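Local coordinates for protein leucine aminopeptidase 2, chloroplastic (PDB 5LHJ) that probably removes N-terminal amino acids from peptides as a manganese-binding M17 metalloaminopeptidase, and takes part in maturation of bottromycin, at residues Val230-Glu236 / Ala314-Asp319. Numbering follows the deposited sequence.
Sequences VGRGSAE and AENMPD
Ser234 OG donates a very short hydrogen bond to Glu315 OE1, with 2.5 Å between the two oxygens. The same hydroxyl accepts from the backbone N of Glu236, two residues on, at 2.9 Å and an N-H...O angle of 152°, which makes an ST turn. Because OG stands anti to the backbone N of Ser234 (chi1 179°), it can take both partners, and its rotation is fixed between them. Ser234 CB also packs against Met317 CG at 3.8 Å, while CG of Glu236 lies over the Glu315 carboxylate; the two carboxylate planes are turned 69° apart. The remaining oxygen of that carboxylate, Glu315 OE2, is held in a salt bridge by Arg324 of a second subunit.

One residue before Ser234, the carbonyl of Gly233 meets the side chain of Asp319. Its OD1 accepts from the backbone N of Gly320 of the second subunit, and OD2 from Gly321 N of its own chain. One water also reaches OD2, at 2.8 Å, and ties it to Arg232 O.

In the fold, the loop leaving helix 225-231 packs against the end of strand 306-316 and the turn that follows it, on the mixed sheet of the M17 catalytic domain. No direct backbone hydrogen bond joins the two segments; water fills that role. One water accepts from Ser234 N and Met317 N and lies 2.8 Å from Glu315 O, towards which Gly231 CA also directs a nearly straight CH...O contact. Another water accepts from Glu315 N and donates to Gly231 O and Glu236 O.

Farther in, the contact borders the metal site: Asn316 ND2 donates to OD1 of the manganese ligand Asp266 and to Thr342 O, and Val230 packs on Glu345, another manganese ligand.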
ATOM      1  N   VAL A 230     -21.197 -15.875  12.728  1.00 17.17           N
ATOM      2  CA  VAL A 230     -20.724 -14.516  12.477  1.00 17.14           C
ATOM      3  C   VAL A 230     -20.770 -13.689  13.765  1.00 17.27           C
ATOM      4  O   VAL A 230     -19.843 -12.959  14.057  1.00 17.08           O
ATOM      5  CB  VAL A 230     -21.536 -13.846  11.352  1.00 17.05           C
ATOM      6  CG1 VAL A 230     -21.338 -12.331  11.328  1.00 17.21           C
ATOM      7  CG2 VAL A 230     -21.167 -14.473  10.009  1.00 17.25           C
ATOM      8  N   GLY A 231     -21.840 -13.850  14.540  1.00 17.28           N
ATOM      9  CA  GLY A 231     -22.070 -13.027  15.714  1.00 17.74           C
ATOM     10  C   GLY A 231     -21.266 -13.397  16.946  1.00 18.18           C
ATOM     11  O   GLY A 231     -21.283 -12.658  17.921  1.00 18.45           O
ATOM     12  N   ARG A 232     -20.575 -14.534  16.939  1.00 18.93           N
ATOM     13  CA  ARG A 232     -19.993 -15.044  18.184  1.00 19.99           C
ATOM     14  C   ARG A 232     -18.787 -14.276  18.733  1.00 19.55           C
ATOM     15  O   ARG A 232     -18.580 -14.269  19.948  1.00 19.44           O
ATOM     16  CB  ARG A 232     -19.654 -16.523  18.069  1.00 21.89           C
ATOM     17  CG  ARG A 232     -18.402 -16.863  17.312  1.00 23.96           C
ATOM     18  CD  ARG A 232     -18.058 -18.324  17.569  1.00 26.45           C
ATOM     19  NE  ARG A 232     -16.808 -18.741  16.948  1.00 28.30           N
ATOM     20  CZ  ARG A 232     -16.664 -19.093  15.670  1.00 30.04           C
ATOM     21  NH1 ARG A 232     -17.699 -19.044  14.816  1.00 30.92           N
ATOM     22  NH2 ARG A 232     -15.475 -19.495  15.241  1.00 29.85           N
ATOM     23  N   GLY A 233     -17.985 -13.656  17.863  1.00 18.64           N
ATOM     24  CA  GLY A 233     -16.802 -12.911  18.340  1.00 18.30           C
ATOM     25  C   GLY A 233     -17.138 -11.738  19.259  1.00 18.14           C
ATOM     26  O   GLY A 233     -16.452 -11.474  20.256  1.00 17.73           O
ATOM     27  N   SER A 234     -18.210 -11.030  18.914  1.00 18.00           N
ATOM     28  CA  SER A 234     -18.676  -9.884  19.673  1.00 18.30           C
ATOM     29  C   SER A 234     -19.085 -10.231  21.099  1.00 18.91           C
ATOM     30  O   SER A 234     -19.603 -11.306  21.353  1.00 18.83           O
ATOM     31  CB  SER A 234     -19.875  -9.252  18.958  1.00 18.22           C
ATOM     32  OG  SER A 234     -20.367  -8.139  19.686  1.00 18.42           O
ATOM     33  N   ALA A 235     -18.861  -9.294  22.015  1.00 19.63           N
ATOM     34  CA  ALA A 235     -19.440  -9.354  23.369  1.00 20.68           C
ATOM     35  C   ALA A 235     -20.973  -9.257  23.344  1.00 21.44           C
ATOM     36  O   ALA A 235     -21.631  -9.702  24.294  1.00 22.28           O
ATOM     37  CB  ALA A 235     -18.875  -8.241  24.241  1.00 21.13           C
ATOM     38  N   GLU A 236     -21.536  -8.667  22.292  1.00 21.19           N
ATOM     39  CA  GLU A 236     -23.001  -8.570  22.159  1.00 21.95           C
ATOM     40  C   GLU A 236     -23.568  -9.842  21.522  1.00 21.73           C
ATOM     41  O   GLU A 236     -23.070 -10.306  20.489  1.00 22.74           O
ATOM     42  CB  GLU A 236     -23.389  -7.338  21.334  1.00 22.44           C
ATOM     43  CG  GLU A 236     -23.028  -6.016  21.971  1.00 23.27           C
ATOM     44  CD  GLU A 236     -23.800  -5.737  23.244  1.00 24.69           C
ATOM     45  OE1 GLU A 236     -24.943  -6.228  23.373  1.00 25.56           O
ATOM     46  OE2 GLU A 236     -23.271  -5.030  24.119  1.00 25.85           O
ATOM     47  N   ALA A 314     -26.716  -8.798  14.424  1.00 16.19           N
ATOM     48  CA  ALA A 314     -25.438  -9.211  15.023  1.00 16.59           C
ATOM     49  C   ALA A 314     -24.369  -8.151  14.848  1.00 16.88           C
ATOM     50  O   ALA A 314     -24.527  -7.235  14.047  1.00 16.54           O
ATOM     51  CB  ALA A 314     -24.968 -10.528  14.412  1.00 16.81           C
ATOM     52  N   GLU A 315     -23.289  -8.274  15.619  1.00 17.34           N
ATOM     53  CA  GLU A 315     -22.048  -7.536  15.367  1.00 17.71           C
ATOM     54  C   GLU A 315     -21.003  -8.482  14.770  1.00 17.81           C
ATOM     55  O   GLU A 315     -20.987  -9.655  15.102  1.00 17.85           O
ATOM     56  CB  GLU A 315     -21.464  -6.942  16.641  1.00 18.34           C
ATOM     57  CG  GLU A 315     -22.252  -5.832  17.311  1.00 19.03           C
ATOM     58  CD  GLU A 315     -21.476  -5.173  18.448  1.00 19.67           C
ATOM     59  OE1 GLU A 315     -20.518  -5.789  18.986  1.00 20.07           O
ATOM     60  OE2 GLU A 315     -21.819  -4.032  18.822  1.00 20.42           O
ATOM     61  N   ASN A 316     -20.144  -7.963  13.897  1.00 17.27           N
ATOM     62  CA  ASN A 316     -18.997  -8.706  13.357  1.00 17.62           C
ATOM     63  C   ASN A 316     -17.713  -8.088  13.939  1.00 18.01           C
ATOM     64  O   ASN A 316     -17.304  -7.002  13.518  1.00 18.06           O
ATOM     65  CB  ASN A 316     -19.007  -8.620  11.825  1.00 17.56           C
ATOM     66  CG  ASN A 316     -17.953  -9.511  11.164  1.00 17.91           C
ATOM     67  OD1 ASN A 316     -17.472 -10.468  11.755  1.00 18.27           O
ATOM     68  ND2 ASN A 316     -17.615  -9.201   9.927  1.00 17.57           N
ATOM     69  N   MET A 317     -17.103  -8.758  14.921  1.00 18.35           N
ATOM     70  CA  MET A 317     -15.965  -8.212  15.677  1.00 19.31           C
ATOM     71  C   MET A 317     -14.785  -9.183  15.686  1.00 18.89           C
ATOM     72  O   MET A 317     -14.995 -10.388  15.652  1.00 18.51           O
ATOM     73  CB  MET A 317     -16.379  -7.959  17.142  1.00 20.72           C
ATOM     74  CG  MET A 317     -17.430  -6.882  17.374  1.00 21.87           C
ATOM     75  SD  MET A 317     -16.723  -5.241  17.194  1.00 24.25           S
ATOM     76  CE  MET A 317     -16.280  -4.815  18.872  1.00 24.01           C
ATOM     77  N   PRO A 318     -13.540  -8.663  15.758  1.00 18.81           N
ATOM     78  CA  PRO A 318     -12.402  -9.539  16.028  1.00 18.87           C
ATOM     79  C   PRO A 318     -12.335  -9.858  17.530  1.00 18.75           C
ATOM     80  O   PRO A 318     -12.716  -9.030  18.370  1.00 19.12           O
ATOM     81  CB  PRO A 318     -11.208  -8.681  15.605  1.00 19.32           C
ATOM     82  CG  PRO A 318     -11.627  -7.301  15.988  1.00 19.43           C
ATOM     83  CD  PRO A 318     -13.143  -7.246  15.836  1.00 19.15           C
ATOM     84  N   ASP A 319     -11.847 -11.047  17.857  1.00 18.05           N
ATOM     85  CA  ASP A 319     -11.908 -11.560  19.225  1.00 17.56           C
ATOM     86  C   ASP A 319     -11.242 -12.917  19.236  1.00 17.42           C
ATOM     87  O   ASP A 319     -11.141 -13.575  18.188  1.00 16.71           O
ATOM     88  CB  ASP A 319     -13.367 -11.747  19.661  1.00 17.44           C
ATOM     89  CG  ASP A 319     -13.495 -12.049  21.133  1.00 17.77           C
ATOM     90  OD1 ASP A 319     -13.305 -11.110  21.923  1.00 17.66           O
ATOM     91  OD2 ASP A 319     -13.798 -13.221  21.487  1.00 18.04           O
TER
HETATM   92  O   HOH W   1     -18.715 -11.065  15.959  1.00 15.41           O
HETATM   93  O   HOH W   2     -23.266 -10.364  17.704  1.00 16.98           O
HETATM   94  O   HOH W   3     -16.211 -14.557  21.676  1.00 25.39           O